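Local coordinates for aromatic-L-amino-acid decarboxylase (Catharanthus roseus, PDB 6EEW), which uses pyridoxal 5'-phosphate to decarboxylate L-tryptophan to tryptamine and 5-hydroxy-L-tryptophan to serotonin, at residues L194-G198 against M241-D245; D411-E415 against F427-V433; K444-L449 against L492-L496. All coordinates share one frame; numbering follows the deposited sequence.

Contact 1. Residues L194-G198 against M241-D245; sequences LVCYG and MVEDD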
loop_
_atom_site.group_PDB
_atom_site.type_symbol
_atom_site.label_atom_id
_atom_site.label_comp_id
_atom_site.label_asym_id
_atom_site.label_seq_id
_atom_site.Cartn_x
_atom_site.Cartn_y
_atom_site.Cartn_z
ATOM N N LEU A 194 -10.824 -15.179 -21.916
ATOM C CA LEU A 194 -11.000 -13.778 -21.544
ATOM C C LEU A 194 -9.854 -12.932 -22.093
ATOM O O LEU A 194 -8.679 -13.208 -21.821
ATOM C CB LEU A 194 -11.091 -13.653 -20.026
ATOM C CG LEU A 194 -12.074 -14.636 -19.381
ATOM C CD1 LEU A 194 -12.258 -14.334 -17.897
ATOM C CD2 LEU A 194 -13.413 -14.664 -20.109
ATOM N N VAL A 195 -10.194 -11.896 -22.854
ATOM C CA VAL A 195 -9.209 -11.040 -23.503
ATOM C C VAL A 195 -9.243 -9.661 -22.867
ATOM O O VAL A 195 -10.320 -9.102 -22.622
ATOM C CB VAL A 195 -9.456 -10.942 -25.018
ATOM C CG1 VAL A 195 -8.410 -10.033 -25.672
ATOM C CG2 VAL A 195 -9.427 -12.323 -25.624
ATOM N N CYS A 196 -8.061 -9.113 -22.604
ATOM C CA CYS A 196 -7.911 -7.770 -22.073
ATOM C C CYS A 196 -7.250 -6.905 -23.132
ATOM O O CYS A 196 -6.387 -7.384 -23.875
ATOM C CB CYS A 196 -7.056 -7.752 -20.802
ATOM S SG CYS A 196 -7.751 -8.615 -19.380
ATOM N N TYR A 197 -7.652 -5.631 -23.191
ATOM C CA TYR A 197 -7.189 -4.691 -24.202
ATOM C C TYR A 197 -6.575 -3.466 -23.529
ATOM O O TYR A 197 -7.106 -2.963 -22.531
ATOM C CB TYR A 197 -8.342 -4.264 -25.127
ATOM C CG TYR A 197 -9.112 -5.415 -25.759
ATOM C CD1 TYR A 197 -10.208 -5.980 -25.122
ATOM C CD2 TYR A 197 -8.753 -5.916 -27.000
ATOM C CE1 TYR A 197 -10.914 -7.028 -25.702
ATOM C CE2 TYR A 197 -9.455 -6.962 -27.593
ATOM C CZ TYR A 197 -10.535 -7.512 -26.939
ATOM O OH TYR A 197 -11.227 -8.550 -27.524
ATOM N N GLY A 198 -5.431 -3.022 -24.041
ATOM C CA GLY A 198 -4.823 -1.783 -23.577
ATOM C C GLY A 198 -4.019 -1.127 -24.678
ATOM O O GLY A 198 -3.512 -1.798 -25.578
ATOM N N MET A 241 -10.456 -5.111 -33.609
ATOM C CA MET A 241 -9.848 -6.139 -32.763
ATOM C C MET A 241 -10.903 -6.910 -31.977
ATOM O O MET A 241 -10.869 -8.145 -31.914
ATOM C CB MET A 241 -8.823 -5.507 -31.818
ATOM C CG MET A 241 -7.620 -4.874 -32.517
ATOM S SD MET A 241 -6.558 -3.928 -31.401
ATOM C CE MET A 241 -6.000 -5.217 -30.282
ATOM N N VAL A 242 -11.839 -6.197 -31.355
ATOM C CA VAL A 242 -12.857 -6.851 -30.539
ATOM C C VAL A 242 -13.703 -7.787 -31.388
ATOM O O VAL A 242 -14.012 -8.913 -30.979
ATOM C CB VAL A 242 -13.730 -5.802 -29.823
ATOM C CG1 VAL A 242 -14.910 -6.473 -29.135
ATOM C CG2 VAL A 242 -12.901 -5.004 -28.813
ATOM N N GLU A 243 -14.077 -7.354 -32.589
ATOM C CA GLU A 243 -14.955 -8.189 -33.401
ATOM C C GLU A 243 -14.217 -9.409 -33.939
ATOM O O GLU A 243 -14.815 -10.487 -34.079
ATOM C CB GLU A 243 -15.576 -7.348 -34.516
ATOM C CG GLU A 243 -16.582 -6.341 -33.952
ATOM C CD GLU A 243 -17.186 -5.417 -34.998
ATOM O OE1 GLU A 243 -16.527 -5.170 -36.034
ATOM O OE2 GLU A 243 -18.313 -4.918 -34.769
ATOM N N ASP A 244 -12.924 -9.270 -34.242
ATOM C CA ASP A 244 -12.151 -10.448 -34.618
ATOM C C ASP A 244 -12.029 -11.414 -33.445
ATOM O O ASP A 244 -12.111 -12.637 -33.628
ATOM C CB ASP A 244 -10.780 -10.032 -35.149
ATOM C CG ASP A 244 -10.873 -9.296 -36.490
ATOM O OD1 ASP A 244 -11.967 -9.288 -37.098
ATOM O OD2 ASP A 244 -9.858 -8.720 -36.936
ATOM N N ASP A 245 -11.865 -10.889 -32.226
ATOM C CA ASP A 245 -11.794 -11.767 -31.063
ATOM C C ASP A 245 -13.111 -12.493 -30.840
ATOM O O ASP A 245 -13.122 -13.680 -30.489
ATOM C CB ASP A 245 -11.413 -10.973 -29.819
ATOM C CG ASP A 245 -9.959 -10.601 -29.809
ATOM O OD1 ASP A 245 -9.154 -11.361 -30.395
ATOM O OD2 ASP A 245 -9.617 -9.559 -29.212
#

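Contact 2. Residues D411-E415 against F427-V433; sequences DSRFE and FRLKPDV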
loop_
_atom_site.group_PDB
_atom_site.type_symbol
_atom_site.label_atom_id
_atom_site.label_comp_id
_atom_site.label_asym_id
_atom_site.label_seq_id
_atom_site.Cartn_x
_atom_site.Cartn_y
_atom_site.Cartn_z
ATOM N N ASP A 411 12.511 28.346 -31.442
ATOM C CA ASP A 411 13.835 27.899 -31.855
ATOM C C ASP A 411 13.671 26.857 -32.952
ATOM O O ASP A 411 13.167 25.754 -32.705
ATOM C CB ASP A 411 14.633 27.336 -30.684
ATOM C CG ASP A 411 16.092 27.101 -31.040
ATOM O OD1 ASP A 411 16.359 26.694 -32.190
ATOM O OD2 ASP A 411 16.968 27.326 -30.174
ATOM N N SER A 412 14.097 27.218 -34.164
ATOM C CA SER A 412 13.907 26.384 -35.342
ATOM C C SER A 412 14.781 25.140 -35.325
ATOM O O SER A 412 14.613 24.279 -36.196
ATOM C CB SER A 412 14.171 27.207 -36.605
ATOM O OG SER A 412 15.443 27.817 -36.543
ATOM N N ARG A 413 15.736 25.049 -34.395
ATOM C CA ARG A 413 16.532 23.837 -34.270
ATOM C C ARG A 413 15.747 22.728 -33.585
ATOM O O ARG A 413 16.001 21.545 -33.834
ATOM C CB ARG A 413 17.809 24.122 -33.480
ATOM C CG ARG A 413 18.704 25.175 -34.105
ATOM C CD ARG A 413 19.847 25.550 -33.170
ATOM N NE ARG A 413 19.378 25.981 -31.853
ATOM C CZ ARG A 413 20.176 26.438 -30.890
ATOM N NH1 ARG A 413 21.484 26.530 -31.095
ATOM N NH2 ARG A 413 19.666 26.808 -29.723
ATOM N N PHE A 414 14.773 23.093 -32.764
ATOM C CA PHE A 414 13.960 22.164 -32.000
ATOM C C PHE A 414 12.589 22.006 -32.645
ATOM O O PHE A 414 12.170 22.808 -33.482
ATOM C CB PHE A 414 13.807 22.659 -30.562
ATOM C CG PHE A 414 15.097 22.698 -29.791
ATOM C CD1 PHE A 414 15.941 23.791 -29.878
ATOM C CD2 PHE A 414 15.438 21.665 -28.934
ATOM C CE1 PHE A 414 17.118 23.836 -29.158
ATOM C CE2 PHE A 414 16.613 21.708 -28.206
ATOM C CZ PHE A 414 17.453 22.791 -28.318
ATOM N N GLU A 415 11.888 20.957 -32.232
ATOM C CA GLU A 415 10.543 20.698 -32.712
ATOM C C GLU A 415 9.750 20.074 -31.584
ATOM O O GLU A 415 10.292 19.292 -30.794
ATOM C CB GLU A 415 10.564 19.777 -33.940
ATOM C CG GLU A 415 10.680 18.288 -33.635
ATOM C CD GLU A 415 10.560 17.430 -34.889
ATOM O OE1 GLU A 415 10.694 17.974 -36.008
ATOM O OE2 GLU A 415 10.321 16.215 -34.762
ATOM N N PHE A 427 9.747 17.177 -26.727
ATOM C CA PHE A 427 10.445 17.966 -27.739
ATOM C C PHE A 427 11.737 17.269 -28.152
ATOM O O PHE A 427 12.157 16.276 -27.552
ATOM C CB PHE A 427 10.730 19.382 -27.240
ATOM C CG PHE A 427 11.672 19.444 -26.071
ATOM C CD1 PHE A 427 11.262 19.050 -24.809
ATOM C CD2 PHE A 427 12.974 19.897 -26.238
ATOM C CE1 PHE A 427 12.129 19.111 -23.735
ATOM C CE2 PHE A 427 13.847 19.961 -25.169
ATOM C CZ PHE A 427 13.427 19.565 -23.915
ATOM N N ARG A 428 12.365 17.794 -29.202
ATOM C CA ARG A 428 13.627 17.213 -29.656
ATOM C C ARG A 428 14.348 18.216 -30.547
ATOM O O ARG A 428 13.773 19.207 -30.993
ATOM C CB ARG A 428 13.373 15.893 -30.399
ATOM C CG ARG A 428 12.919 16.090 -31.844
ATOM C CD ARG A 428 12.280 14.838 -32.451
ATOM N NE ARG A 428 13.183 13.966 -33.197
ATOM C CZ ARG A 428 13.034 13.676 -34.486
ATOM N NH1 ARG A 428 12.031 14.204 -35.177
ATOM N NH2 ARG A 428 13.889 12.865 -35.092
ATOM N N LEU A 429 15.628 17.956 -30.783
ATOM C CA LEU A 429 16.368 18.673 -31.810
ATOM C C LEU A 429 16.029 18.088 -33.174
ATOM O O LEU A 429 16.032 16.865 -33.345
ATOM C CB LEU A 429 17.870 18.584 -31.552
ATOM C CG LEU A 429 18.460 19.572 -30.547
ATOM C CD1 LEU A 429 19.861 19.136 -30.140
ATOM C CD2 LEU A 429 18.492 20.983 -31.137
ATOM N N LYS A 430 15.727 18.954 -34.142
ATOM C CA LYS A 430 15.406 18.454 -35.467
ATOM C C LYS A 430 16.592 17.676 -36.038
ATOM O O LYS A 430 17.751 17.978 -35.741
ATOM C CB LYS A 430 15.040 19.594 -36.414
ATOM C CG LYS A 430 13.680 20.221 -36.173
ATOM C CD LYS A 430 13.408 21.277 -37.238
ATOM C CE LYS A 430 12.004 21.839 -37.136
ATOM N NZ LYS A 430 11.812 22.962 -38.088
ATOM N N PRO A 431 16.327 16.682 -36.888
ATOM C CA PRO A 431 17.431 15.886 -37.449
ATOM C C PRO A 431 18.461 16.688 -38.234
ATOM O O PRO A 431 19.642 16.315 -38.250
ATOM C CB PRO A 431 16.706 14.871 -38.349
ATOM C CG PRO A 431 15.262 15.306 -38.396
ATOM C CD PRO A 431 15.016 16.069 -37.142
ATOM N N ASP A 432 18.060 17.776 -38.884
ATOM C CA ASP A 432 18.965 18.498 -39.771
ATOM C C ASP A 432 19.909 19.447 -39.040
ATOM O O ASP A 432 20.759 20.066 -39.693
ATOM C CB ASP A 432 18.158 19.273 -40.818
ATOM C CG ASP A 432 17.173 20.247 -40.194
ATOM O OD1 ASP A 432 17.016 20.225 -38.954
ATOM O OD2 ASP A 432 16.562 21.042 -40.938
ATOM N N VAL A 433 19.805 19.565 -37.712
ATOM C CA VAL A 433 20.666 20.488 -36.978
ATOM C C VAL A 433 22.101 19.990 -36.879
ATOM O O VAL A 433 23.010 20.788 -36.607
ATOM C CB VAL A 433 20.111 20.748 -35.565
ATOM C CG1 VAL A 433 18.685 21.286 -35.641
ATOM C CG2 VAL A 433 20.184 19.478 -34.728
#

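Contact 3. Residues K444-L449 against L492-L496; sequences KLLDML and LTDDL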
loop_
_atom_site.group_PDB
_atom_site.type_symbol
_atom_site.label_atom_id
_atom_site.label_comp_id
_atom_site.label_asym_id
_atom_site.label_seq_id
_atom_site.Cartn_x
_atom_site.Cartn_y
_atom_site.Cartn_z
ATOM N N LYS A 444 22.756 12.855 -26.408
ATOM C CA LYS A 444 23.871 13.623 -25.869
ATOM C C LYS A 444 23.380 14.872 -25.152
ATOM O O LYS A 444 23.887 15.224 -24.079
ATOM C CB LYS A 444 24.835 13.997 -26.994
ATOM C CG LYS A 444 26.075 14.739 -26.535
ATOM C CD LYS A 444 26.743 14.033 -25.358
ATOM C CE LYS A 444 28.175 14.514 -25.167
ATOM N NZ LYS A 444 28.281 15.999 -25.213
ATOM N N LEU A 445 22.394 15.561 -25.730
ATOM C CA LEU A 445 21.859 16.744 -25.066
ATOM C C LEU A 445 21.254 16.383 -23.713
ATOM O O LEU A 445 21.510 17.053 -22.703
ATOM C CB LEU A 445 20.817 17.424 -25.950
ATOM C CG LEU A 445 20.175 18.644 -25.288
ATOM C CD1 LEU A 445 21.241 19.692 -24.995
ATOM C CD2 LEU A 445 19.070 19.212 -26.158
ATOM N N LEU A 446 20.433 15.329 -23.675
ATOM C CA LEU A 446 19.851 14.902 -22.405
ATOM C C LEU A 446 20.928 14.555 -21.383
ATOM O O LEU A 446 20.833 14.937 -20.207
ATOM C CB LEU A 446 18.938 13.695 -22.622
ATOM C CG LEU A 446 18.303 13.145 -21.334
ATOM C CD1 LEU A 446 17.399 14.174 -20.672
ATOM C CD2 LEU A 446 17.585 11.818 -21.541
ATOM N N ASP A 447 21.969 13.841 -21.813
ATOM C CA ASP A 447 23.010 13.460 -20.870
ATOM C C ASP A 447 23.718 14.689 -20.316
ATOM O O ASP A 447 23.970 14.775 -19.112
ATOM C CB ASP A 447 23.993 12.490 -21.524
ATOM C CG ASP A 447 24.737 11.636 -20.499
ATOM O OD1 ASP A 447 25.436 12.205 -19.631
ATOM O OD2 ASP A 447 24.601 10.393 -20.540
ATOM N N MET A 448 24.074 15.640 -21.182
ATOM C CA MET A 448 24.695 16.873 -20.701
ATOM C C MET A 448 23.799 17.572 -19.682
ATOM O O MET A 448 24.251 17.978 -18.598
ATOM C CB MET A 448 24.994 17.796 -21.882
ATOM C CG MET A 448 25.930 17.198 -22.918
ATOM S SD MET A 448 26.107 18.255 -24.372
ATOM C CE MET A 448 26.875 19.713 -23.662
ATOM N N LEU A 449 22.511 17.710 -20.013
ATOM C CA LEU A 449 21.587 18.376 -19.104
ATOM C C LEU A 449 21.630 17.730 -17.730
ATOM O O LEU A 449 21.855 18.402 -16.717
ATOM C CB LEU A 449 20.169 18.328 -19.671
ATOM C CG LEU A 449 19.896 19.241 -20.864
ATOM C CD1 LEU A 449 18.595 18.840 -21.521
ATOM C CD2 LEU A 449 19.843 20.692 -20.418
ATOM N N LEU A 492 23.598 24.436 -23.706
ATOM C CA LEU A 492 24.169 23.124 -23.983
ATOM C C LEU A 492 23.994 22.737 -25.443
ATOM O O LEU A 492 24.833 22.020 -25.999
ATOM C CB LEU A 492 23.546 22.075 -23.064
ATOM C CG LEU A 492 23.837 22.297 -21.578
ATOM C CD1 LEU A 492 23.230 21.194 -20.715
ATOM C CD2 LEU A 492 25.332 22.413 -21.353
ATOM N N THR A 493 22.929 23.215 -26.087
ATOM C CA THR A 493 22.777 22.964 -27.514
ATOM C C THR A 493 23.821 23.733 -28.311
ATOM O O THR A 493 24.424 23.187 -29.238
ATOM C CB THR A 493 21.369 23.342 -27.969
ATOM O OG1 THR A 493 20.407 22.548 -27.262
ATOM C CG2 THR A 493 21.211 23.115 -29.466
ATOM N N ASP A 494 24.078 24.989 -27.938
ATOM C CA ASP A 494 25.143 25.747 -28.593
ATOM C C ASP A 494 26.480 25.035 -28.448
ATOM O O ASP A 494 27.186 24.806 -29.437
ATOM C CB ASP A 494 25.223 27.165 -28.023
ATOM C CG ASP A 494 23.982 27.992 -28.325
ATOM O OD1 ASP A 494 23.241 27.642 -29.270
ATOM O OD2 ASP A 494 23.747 28.996 -27.616
ATOM N N ASP A 495 26.838 24.670 -27.213
ATOM C CA ASP A 495 28.074 23.924 -26.984
ATOM C C ASP A 495 28.112 22.651 -27.814
ATOM O O ASP A 495 29.178 22.246 -28.294
ATOM C CB ASP A 495 28.233 23.582 -25.500
ATOM C CG ASP A 495 28.635 24.776 -24.656
ATOM O OD1 ASP A 495 28.890 25.857 -25.229
ATOM O OD2 ASP A 495 28.702 24.629 -23.418
ATOM N N LEU A 496 26.959 22.004 -27.991
ATOM C CA LEU A 496 26.910 20.730 -28.693
ATOM C C LEU A 496 27.069 20.877 -30.204
ATOM O O LEU A 496 27.275 19.863 -30.882
ATOM C CB LEU A 496 25.595 20.028 -28.361
ATOM C CG LEU A 496 25.322 18.689 -29.036
ATOM C CD1 LEU A 496 26.338 17.664 -28.563
ATOM C CD2 LEU A 496 23.907 18.222 -28.737
#

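Contact 1. Residues L194-G198 against M241-D245
Tyr197 reaches from strand 194-198 to Asp245 of helix 241-245, its OH giving a short hydrogen bond of 2.5 Å to Asp245 OD2. The two side chains approach from opposite directions. The hydroxyl meets OD2 on its anti side, 16° out of the carboxylate plane. Tyrosine suits the place because its length spans the gap between strand and helix, its ring offers two apolar faces, and its tip can still satisfy a buried acid.

The ring lies between two valines. On the helix side, Val242 CG2 sits over one face, 4.2 Å from the ring centroid, in a CH-pi contact displaced toward the rim. The opposite face receives CG1 of Val195, two residues back on the same strand, and that methyl also stands 3.8 Å from Asp245 OD2. At the ring edge, the unbranched Met241 chain brings CE to 4.3 Å from Tyr197 CD2. With CG set anti to its carbonyl carbon (chi1 -53°), Tyr197 leans back along the strand, so that its phenol arrives opposite Asp245, whose backbone lies nearest Val195.

Further out, Arg221 of strand 220-223 makes a salt bridge to the same OD2. The buried carboxylate thus has a cationic and a hydroxyl partner, which probably stabilises its negative charge. Val242 continues onto Pro252 of strand 251-258.

The helix segment runs antiparallel to the strand segment, at 170°, with their axes 10.8 Å apart. Helix 235-247 links strands 220-223 and 251-258, between which strand 194-199 lies, and so packs over that middle strand. This is the beta-alpha-beta crossover architecture of the large domain in fold-type I pyridoxal-phosphate enzymes.

Contact 2. Residues D411-E415 against F427-V433
Glu415 and Arg428 run alongside each other in the same direction, on one face of the antiparallel hairpin formed by strands 414-416 and 424-429. The Glu415 CB rests 3.9 Å from Lys430 CG. Its chi1 of 82° places CG between the backbone N and the carbonyl carbon and turns the chain across to the neighbouring strand, where CG touches Arg428 CG at 3.6 Å. From there the chain is extended to the carboxylate: OE1 lies against the aliphatic part of Lys430, while OE2 takes a salt-bridging hydrogen bond of 2.7 Å from Arg428 NH1. OE2 lies in the guanidinium plane, but the nitrogen stands above the carboxylate, and the two planes are 66° apart. This is a one-nitrogen grip rather than a flat, two-pronged one.

Beneath these side chains the backbones of Glu415 and Arg428 form a hydrogen-bonded pair, and Lys430 N bonds Arg413 O at 2.6 Å. On the other side of the hairpin, Leu429 CD2 sits 3.5 Å from the centroid of the Phe414 ring, over its centre. A branched aliphatic chain suits this broad ring face. The way into the strand is shaped by Asp411, whose OD1 accepts from Arg413 N in an Asx turn within a type I beta turn; Arg413 also clasps the carboxylate side-on through NE and NH2.

An alanine in place of Glu415 would probably leave the Arg428 guanidinium without this anionic partner and free to turn, and uncover the Lys430 methylenes.

Among the strand residues, Phe414 and Leu429 turn to the buried side, against Thr493 of helix 479-496, while the other face carries Glu415 and Arg428, paired at their ends, beside the Lys430 methylenes. Charge also enters the buried side: the Asp411-Arg413 pair edges the Phe414 ring, and the arginine continues to Asp494.

Contact 3. Residues K444-L449 against L492-L496
Leu492 extends from helix 479-496 into the space between Met448 and Leu449 of helix 438-451. A chi1 of -64° swings its CG back beside the backbone N and sends CD1 against Leu449 CD2 at 3.4 Å, tighter than usual for two methyls. Met448 and Leu492 overlap head to tail, each chain running toward the other's backbone; the methionine bends at its last torsion, bringing CE to 3.9 Å from Leu492 CD2. An unbranched, pliable chain suits this fold over the leucine.

The helix segments cross at 126°, their axes 10.2 Å apart. Their helices belong to the C-terminal small domain of the fold-type I enzymes, where they pack on a four-stranded antiparallel sheet, Leu445 and Leu449 both touching Leu468 of strand 465-471.

Leu445 cuts across the base of Leu492, its CD1 3.8 Å from Leu492 CB. The same methyl meets Thr493 OG1, whose hydrogen bond goes to Ile489 O one turn back, a pairing that lets a threonine sit buried among leucines. Toward the exposed margin, Leu496 takes over: its CD2 approaches Leu445 CB, while its CD1 lies 3.6 Å from Lys444 CG, a methylene of a lysine whose bent chain carries on to the surface.

In the fold
Contacts 2 and 3 are neighbours, with centres about 13 Å apart, and they touch through helix 479-496. Arg413 NH1 makes a 2.8 Å salt bridge to Asp494 OD1, and Thr493 CG2 packs 3.8 Å from Leu429 CD2. Strand 424-429 is followed in the chain by helix 438-451, so one continuous stretch serves both contacts, while helix 479-496 returns later to pack against both. Contact 1 stands apart in the seven-stranded sheet; its nearest atoms are about 23 Å from contact 2 and about 25 Å from contact 3. All three lie away from the tryptophan pocket and the cofactor-bearing Lys319, although the loop following strand 194-199 carries His203, which binds L-tryptophan.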